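Local coordinates for NAD_Gly3P_dh, NAD-dependent glycerol-3-phosphate dehydrogenase (Streptosporangium roseum, PDB 5OCM), which reduces imines to amines with NADPH as the hydride donor, as an imine reductase of the HIBADH-related family, at the interface of chains A and B. Coordinates in Å, arbitrary orientation; residue numbers count along the deposited sequence, not the author numbering. Chains: chain A/B, NAD_Gly3P_dh, NAD-dependent glycerol-3-phosphate dehydrogenase.

Contact 1: the interface of chains A and B. Residues chain A 180, 183-184, 187, 201-202, 204-206, 208-209; chain B 172-173, 176, 216.
Helix 165-192 of chain B lies in the angle between helices 165-192 and 198-225 of chain A, and B:Val216, from helix 198-225 of chain B, packs between A:Phe184 and A:Asn206. The tight part centres on B:Ile176. Its CG1 stands anti to the carbonyl carbon (chi1 -57°) and the chain runs on extended, so CD1 reaches the methyl CB of A:Ala205 at 3.7 Å and the backbone of A:Phe184. The other branch, CG2, meets A:Ile209 CG1, the two side chains crossing at about a right angle. The small A:Ser183 probably allows the close approach, its OG packing on B:Ile176 CA at 3.2 Å. That OG, in the crowded position between backbone N and carbonyl carbon (chi1 59°), turns back to donate to A:Thr180 O at 3.1 Å within its own helix. A:Gly187, with no side chain, takes B:Ala172 CB against its CA at 3.8 Å.

B:Val216 sends CG1, anti to its backbone N, onto one face of the A:Phe184 ring, over its centre and 3.6 Å from the centroid; the A:Asn206 amide comes tip to tip against the same valine. A:Phe201 and B:Leu173 slide past each other in opposite directions, ring atom CE1 touching methyl CD2 at 3.6 Å.

A polar tie of poor geometry flanks this packing: the indole NE1 of A:Trp208 donates to the backbone carbonyl O of B:Leu173 at 2.8 Å, but the bond is bent (119° at the hydrogen), and the donor sits above the carbonyl plane, well away from a lone pair. The looser side is watered: water 1 links A:Ser183 O and B:Ala172 O, 2.7 Å from each, so the backbones there meet through solvent. Repeated by the two-fold, the packing joins the two chains of the deposited assembly, probably the dimer usual for imine reductases, and may help hold A:Trp208, which lines the trifluoroacetophenone hydrate (9RH) pocket.

Contact 2: the interface of chains A and B. Residues chain A 262, 265, 279, 282, 286; chain B 178, 182, 185, 258.
Helix 257-271, the 3-10 turn 279-282 and the short helix 283-286 of chain A close over helix 165-192 of chain B, while B:Leu258, at the start of helix 257-271 of chain B, comes in from the flank. The polar centre is B:Asn182. Its CG is anti to the carbonyl carbon (chi1 -79°), which carries the amide out to the tip of A:Tyr279. The phenol OH donates to amide OD1 at 2.5 Å, a short bond in the carbonyl plane and on a lone pair; OD1 also lies in the plane of the tyrosine ring, at its edge, and the ring and amide planes are 21° apart. The other end of the amide, ND2, is hydrogen-bonded to water 2 at 3.0 Å, fairly straight (153° at the hydrogen), and that water also bonds A:Tyr279 OH and the backbone carbonyl O of A:Val262, so both ends of the amide are engaged and its rotation is fixed.

Apolar groups surround this network. A:Met282, bent at chi2 and chi3, lays CG over the centre of one face of the tyrosine ring, 3.7 Å above its plane. Ring atom CE1 of A:Tyr279 touches B:Trp178 CD1 at 3.7 Å, the two side chains crossing at about a right angle, and A:Val262 CG1 presses on CB of the same tryptophan. Further along, the A:Phe286 ring is wedged between B:Leu185 CB, at its CD2, and B:Leu258 CD1, which meets CE1 at 3.7 Å; the backbone O of B:Asn182 lies over one face, toward the rim. The site anchors the C-terminal segment of one subunit on the partner's long helix and may steady B:Trp178, a residue of the pocket that holds 9RH.

Contact 1: the interface of chains A and B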
loop_
_atom_site.group_PDB
_atom_site.type_symbol
_atom_site.label_atom_id
_atom_site.label_comp_id
_atom_site.label_asym_id
_atom_site.label_seq_id
_atom_site.Cartn_x
_atom_site.Cartn_y
_atom_site.Cartn_z
ATOM N N THR A 180 3.663 -2.727 -0.862
ATOM C CA THR A 180 2.756 -2.075 -1.812
ATOM C C THR A 180 3.390 -2.093 -3.223
ATOM O O THR A 180 2.721 -2.457 -4.211
ATOM C CB THR A 180 2.448 -0.641 -1.385
ATOM O OG1 THR A 180 1.871 -0.636 -0.063
ATOM C CG2 THR A 180 1.518 0.024 -2.355
ATOM N N SER A 183 3.582 -5.769 -4.771
ATOM C CA SER A 183 2.285 -6.254 -5.196
ATOM C C SER A 183 1.747 -5.448 -6.387
ATOM O O SER A 183 1.112 -6.009 -7.282
ATOM C CB SER A 183 1.315 -6.304 -4.004
ATOM O OG SER A 183 1.155 -5.043 -3.428
ATOM N N PHE A 184 2.045 -4.134 -6.438
ATOM C CA PHE A 184 1.695 -3.372 -7.627
ATOM C C PHE A 184 2.415 -3.935 -8.872
ATOM O O PHE A 184 1.784 -4.123 -9.942
ATOM C CB PHE A 184 2.073 -1.881 -7.497
ATOM C CG PHE A 184 1.955 -1.150 -8.806
ATOM C CD1 PHE A 184 0.701 -0.888 -9.333
ATOM C CD2 PHE A 184 3.059 -0.814 -9.518
ATOM C CE1 PHE A 184 0.548 -0.317 -10.585
ATOM C CE2 PHE A 184 2.944 -0.186 -10.777
ATOM C CZ PHE A 184 1.669 0.040 -11.318
ATOM N N GLY A 187 0.967 -7.160 -9.963
ATOM C CA GLY A 187 -0.288 -6.856 -10.652
ATOM C C GLY A 187 -0.089 -6.339 -12.039
ATOM O O GLY A 187 -0.819 -6.734 -12.969
ATOM N N PHE A 201 -3.149 0.564 -15.626
ATOM C CA PHE A 201 -3.444 -0.037 -14.322
ATOM C C PHE A 201 -3.235 0.931 -13.161
ATOM O O PHE A 201 -4.001 0.919 -12.199
ATOM C CB PHE A 201 -2.597 -1.295 -14.167
ATOM C CG PHE A 201 -2.768 -2.012 -12.837
ATOM C CD1 PHE A 201 -4.030 -2.317 -12.370
ATOM C CD2 PHE A 201 -1.661 -2.434 -12.123
ATOM C CE1 PHE A 201 -4.194 -3.033 -11.168
ATOM C CE2 PHE A 201 -1.796 -3.133 -10.935
ATOM C CZ PHE A 201 -3.069 -3.450 -10.437
ATOM N N ALA A 202 -2.188 1.758 -13.240
ATOM C CA ALA A 202 -1.785 2.591 -12.087
ATOM C C ALA A 202 -2.882 3.406 -11.427
ATOM O O ALA A 202 -2.993 3.414 -10.191
ATOM C CB ALA A 202 -0.572 3.453 -12.408
ATOM N N PHE A 204 -6.039 2.863 -11.251
ATOM C CA PHE A 204 -6.891 1.896 -10.509
ATOM C C PHE A 204 -6.179 1.466 -9.211
ATOM O O PHE A 204 -6.780 1.471 -8.134
ATOM C CB PHE A 204 -7.211 0.680 -11.374
ATOM C CG PHE A 204 -8.060 0.986 -12.562
ATOM C CD1 PHE A 204 -9.462 1.005 -12.451
ATOM C CD2 PHE A 204 -7.502 1.273 -13.788
ATOM C CE1 PHE A 204 -10.264 1.330 -13.550
ATOM C CE2 PHE A 204 -8.323 1.604 -14.893
ATOM C CZ PHE A 204 -9.685 1.627 -14.769
ATOM N N ALA A 205 -4.911 1.091 -9.344
ATOM C CA ALA A 205 -4.125 0.706 -8.169
ATOM C C ALA A 205 -4.148 1.820 -7.133
ATOM O O ALA A 205 -4.353 1.566 -5.949
ATOM C CB ALA A 205 -2.723 0.324 -8.541
ATOM N N ASN A 206 -3.931 3.058 -7.564
ATOM C CA ASN A 206 -3.839 4.169 -6.604
ATOM C C ASN A 206 -5.179 4.498 -5.923
ATOM O O ASN A 206 -5.225 4.758 -4.710
ATOM C CB ASN A 206 -3.240 5.404 -7.260
ATOM C CG ASN A 206 -1.731 5.273 -7.523
ATOM O OD1 ASN A 206 -1.170 6.055 -8.366
ATOM N ND2 ASN A 206 -1.084 4.423 -6.830
ATOM N N TRP A 208 -7.496 2.302 -5.362
ATOM C CA TRP A 208 -7.674 1.198 -4.448
ATOM C C TRP A 208 -6.785 1.307 -3.196
ATOM O O TRP A 208 -7.245 1.089 -2.063
ATOM C CB TRP A 208 -7.432 -0.124 -5.185
ATOM C CG TRP A 208 -7.528 -1.333 -4.344
ATOM C CD1 TRP A 208 -6.602 -2.274 -4.224
ATOM C CD2 TRP A 208 -8.658 -1.764 -3.539
ATOM N NE1 TRP A 208 -7.042 -3.266 -3.390
ATOM C CE2 TRP A 208 -8.318 -2.988 -2.984
ATOM C CE3 TRP A 208 -9.924 -1.227 -3.268
ATOM C CZ2 TRP A 208 -9.165 -3.692 -2.120
ATOM C CZ3 TRP A 208 -10.794 -1.950 -2.406
ATOM C CH2 TRP A 208 -10.378 -3.170 -1.827
ATOM N N ILE A 209 -5.552 1.724 -3.392
ATOM C CA ILE A 209 -4.642 1.923 -2.275
ATOM C C ILE A 209 -5.235 2.940 -1.318
ATOM O O ILE A 209 -5.143 2.777 -0.052
ATOM C CB ILE A 209 -3.219 2.357 -2.774
ATOM C CG1 ILE A 209 -2.474 1.156 -3.362
ATOM C CG2 ILE A 209 -2.380 2.929 -1.636
ATOM C CD1 ILE A 209 -1.308 1.564 -4.262
ATOM N N ALA B 172 -5.541 -8.598 -9.241
ATOM C CA ALA B 172 -4.335 -7.753 -9.241
ATOM C C ALA B 172 -4.437 -6.694 -8.133
ATOM O O ALA B 172 -3.490 -6.500 -7.354
ATOM C CB ALA B 172 -4.111 -7.103 -10.590
ATOM N N LEU B 173 -5.595 -6.066 -8.034
ATOM C CA LEU B 173 -5.870 -5.067 -6.987
ATOM C C LEU B 173 -5.895 -5.687 -5.577
ATOM O O LEU B 173 -5.279 -5.128 -4.631
ATOM C CB LEU B 173 -7.172 -4.324 -7.289
ATOM C CG LEU B 173 -7.150 -3.417 -8.528
ATOM C CD1 LEU B 173 -8.555 -2.954 -8.798
ATOM C CD2 LEU B 173 -6.201 -2.198 -8.351
ATOM N N ILE B 176 -2.581 -6.143 -3.970
ATOM C CA ILE B 176 -2.045 -4.891 -3.371
ATOM C C ILE B 176 -2.598 -4.720 -1.971
ATOM O O ILE B 176 -1.858 -4.306 -1.055
ATOM C CB ILE B 176 -2.314 -3.639 -4.277
ATOM C CG1 ILE B 176 -1.719 -3.873 -5.652
ATOM C CG2 ILE B 176 -1.710 -2.407 -3.641
ATOM C CD1 ILE B 176 -2.000 -2.795 -6.629
ATOM N N VAL B 216 4.176 4.635 -7.362
ATOM C CA VAL B 216 3.455 3.725 -8.261
ATOM C C VAL B 216 3.325 4.361 -9.664
ATOM O O VAL B 216 3.585 3.711 -10.690
ATOM C CB VAL B 216 2.068 3.370 -7.678
ATOM C CG1 VAL B 216 1.180 2.691 -8.702
ATOM C CG2 VAL B 216 2.217 2.485 -6.461
HETATM O O HOH W 1 -1.046 -7.651 -6.969
#

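Contact 2: the interface of chains A and B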
loop_
_atom_site.group_PDB
_atom_site.type_symbol
_atom_site.label_atom_id
_atom_site.label_comp_id
_atom_site.label_asym_id
_atom_site.label_seq_id
_atom_site.Cartn_x
_atom_site.Cartn_y
_atom_site.Cartn_z
ATOM N N VAL A 262 1.357 -14.788 1.095
ATOM C CA VAL A 262 0.082 -14.297 1.673
ATOM C C VAL A 262 -0.743 -15.513 2.140
ATOM O O VAL A 262 -1.275 -15.516 3.273
ATOM C CB VAL A 262 -0.703 -13.429 0.667
ATOM C CG1 VAL A 262 -2.117 -13.118 1.154
ATOM C CG2 VAL A 262 0.088 -12.140 0.340
ATOM N N LEU A 265 0.839 -17.355 5.225
ATOM C CA LEU A 265 0.639 -16.648 6.488
ATOM C C LEU A 265 -0.813 -16.773 6.913
ATOM O O LEU A 265 -1.077 -17.023 8.114
ATOM C CB LEU A 265 1.042 -15.177 6.336
ATOM C CG LEU A 265 2.528 -14.884 6.229
ATOM C CD1 LEU A 265 2.803 -13.466 5.678
ATOM C CD2 LEU A 265 3.269 -15.020 7.540
ATOM N N TYR A 279 -9.508 -9.700 9.099
ATOM C CA TYR A 279 -8.118 -9.765 8.683
ATOM C C TYR A 279 -7.162 -9.212 9.728
ATOM O O TYR A 279 -5.992 -9.626 9.789
ATOM C CB TYR A 279 -7.881 -9.071 7.318
ATOM C CG TYR A 279 -6.630 -9.533 6.614
ATOM C CD1 TYR A 279 -6.641 -10.658 5.796
ATOM C CD2 TYR A 279 -5.416 -8.876 6.788
ATOM C CE1 TYR A 279 -5.489 -11.101 5.147
ATOM C CE2 TYR A 279 -4.241 -9.320 6.194
ATOM C CZ TYR A 279 -4.279 -10.456 5.369
ATOM O OH TYR A 279 -3.103 -10.919 4.813
ATOM N N MET A 282 -4.656 -11.260 11.724
ATOM C CA MET A 282 -3.341 -11.570 11.169
ATOM C C MET A 282 -2.194 -10.933 11.922
ATOM O O MET A 282 -1.056 -11.417 11.804
ATOM C CB MET A 282 -3.276 -11.161 9.701
ATOM C CG MET A 282 -4.124 -12.056 8.818
ATOM S SD MET A 282 -3.570 -13.773 8.759
ATOM C CE MET A 282 -1.899 -13.579 8.233
ATOM N N PHE A 286 2.518 -11.861 12.919
ATOM C CA PHE A 286 3.690 -10.988 12.814
ATOM C C PHE A 286 4.416 -10.731 14.104
ATOM O O PHE A 286 5.577 -10.291 14.052
ATOM C CB PHE A 286 3.328 -9.711 12.084
ATOM C CG PHE A 286 2.793 -9.951 10.701
ATOM C CD1 PHE A 286 3.626 -10.385 9.676
ATOM C CD2 PHE A 286 1.461 -9.820 10.429
ATOM C CE1 PHE A 286 3.117 -10.633 8.413
ATOM C CE2 PHE A 286 0.948 -10.060 9.171
ATOM C CZ PHE A 286 1.774 -10.518 8.158
ATOM N N TRP B 178 -3.419 -7.096 0.163
ATOM C CA TRP B 178 -2.685 -7.982 1.124
ATOM C C TRP B 178 -1.269 -7.499 1.338
ATOM O O TRP B 178 -0.764 -7.558 2.467
ATOM C CB TRP B 178 -2.746 -9.469 0.735
ATOM C CG TRP B 178 -4.171 -9.971 0.671
ATOM C CD1 TRP B 178 -5.107 -9.908 1.654
ATOM C CD2 TRP B 178 -4.812 -10.562 -0.451
ATOM N NE1 TRP B 178 -6.276 -10.404 1.222
ATOM C CE2 TRP B 178 -6.146 -10.796 -0.080
ATOM C CE3 TRP B 178 -4.389 -10.890 -1.740
ATOM C CZ2 TRP B 178 -7.071 -11.348 -0.960
ATOM C CZ3 TRP B 178 -5.305 -11.432 -2.599
ATOM C CH2 TRP B 178 -6.624 -11.645 -2.212
ATOM N N ASN B 182 -0.474 -6.588 5.095
ATOM C CA ASN B 182 0.499 -7.433 5.796
ATOM C C ASN B 182 1.697 -6.615 6.283
ATOM O O ASN B 182 2.153 -6.781 7.412
ATOM C CB ASN B 182 0.986 -8.589 4.900
ATOM C CG ASN B 182 -0.003 -9.726 4.813
ATOM O OD1 ASN B 182 -0.994 -9.780 5.575
ATOM N ND2 ASN B 182 0.294 -10.693 3.906
ATOM N N LEU B 185 0.664 -4.493 9.205
ATOM C CA LEU B 185 0.574 -5.330 10.423
ATOM C C LEU B 185 1.937 -5.724 10.975
ATOM O O LEU B 185 2.164 -5.632 12.191
ATOM C CB LEU B 185 -0.343 -6.541 10.227
ATOM C CG LEU B 185 -1.816 -6.211 9.960
ATOM C CD1 LEU B 185 -2.551 -7.435 9.522
ATOM C CD2 LEU B 185 -2.510 -5.571 11.169
ATOM N N LEU B 258 8.203 -11.291 5.760
ATOM C CA LEU B 258 7.983 -10.306 4.720
ATOM C C LEU B 258 9.254 -9.660 4.164
ATOM O O LEU B 258 9.507 -9.722 2.942
ATOM C CB LEU B 258 6.960 -9.211 5.152
ATOM C CG LEU B 258 5.547 -9.699 5.508
ATOM C CD1 LEU B 258 4.734 -8.472 5.908
ATOM C CD2 LEU B 258 4.829 -10.459 4.377
HETATM O O HOH W 2 -1.437 -13.100 4.606
#

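About 17 Å separates the C-alpha centres of contact 1 and contact 2, and helix 165-192 of chain B runs through both: its earlier turns serve contact 1, its later ones contact 2. From B:Ile176 to B:Trp178 is two residues, so the change from the helix pair of chain A to its C-terminal elements comes within one turn. The two-fold axis repeats both contacts with the chains exchanged, so the C-terminal domains interlock in what is probably the functional dimer. Both contacts lie beside residues of the 9RH pockets, and the assembly may help shape them.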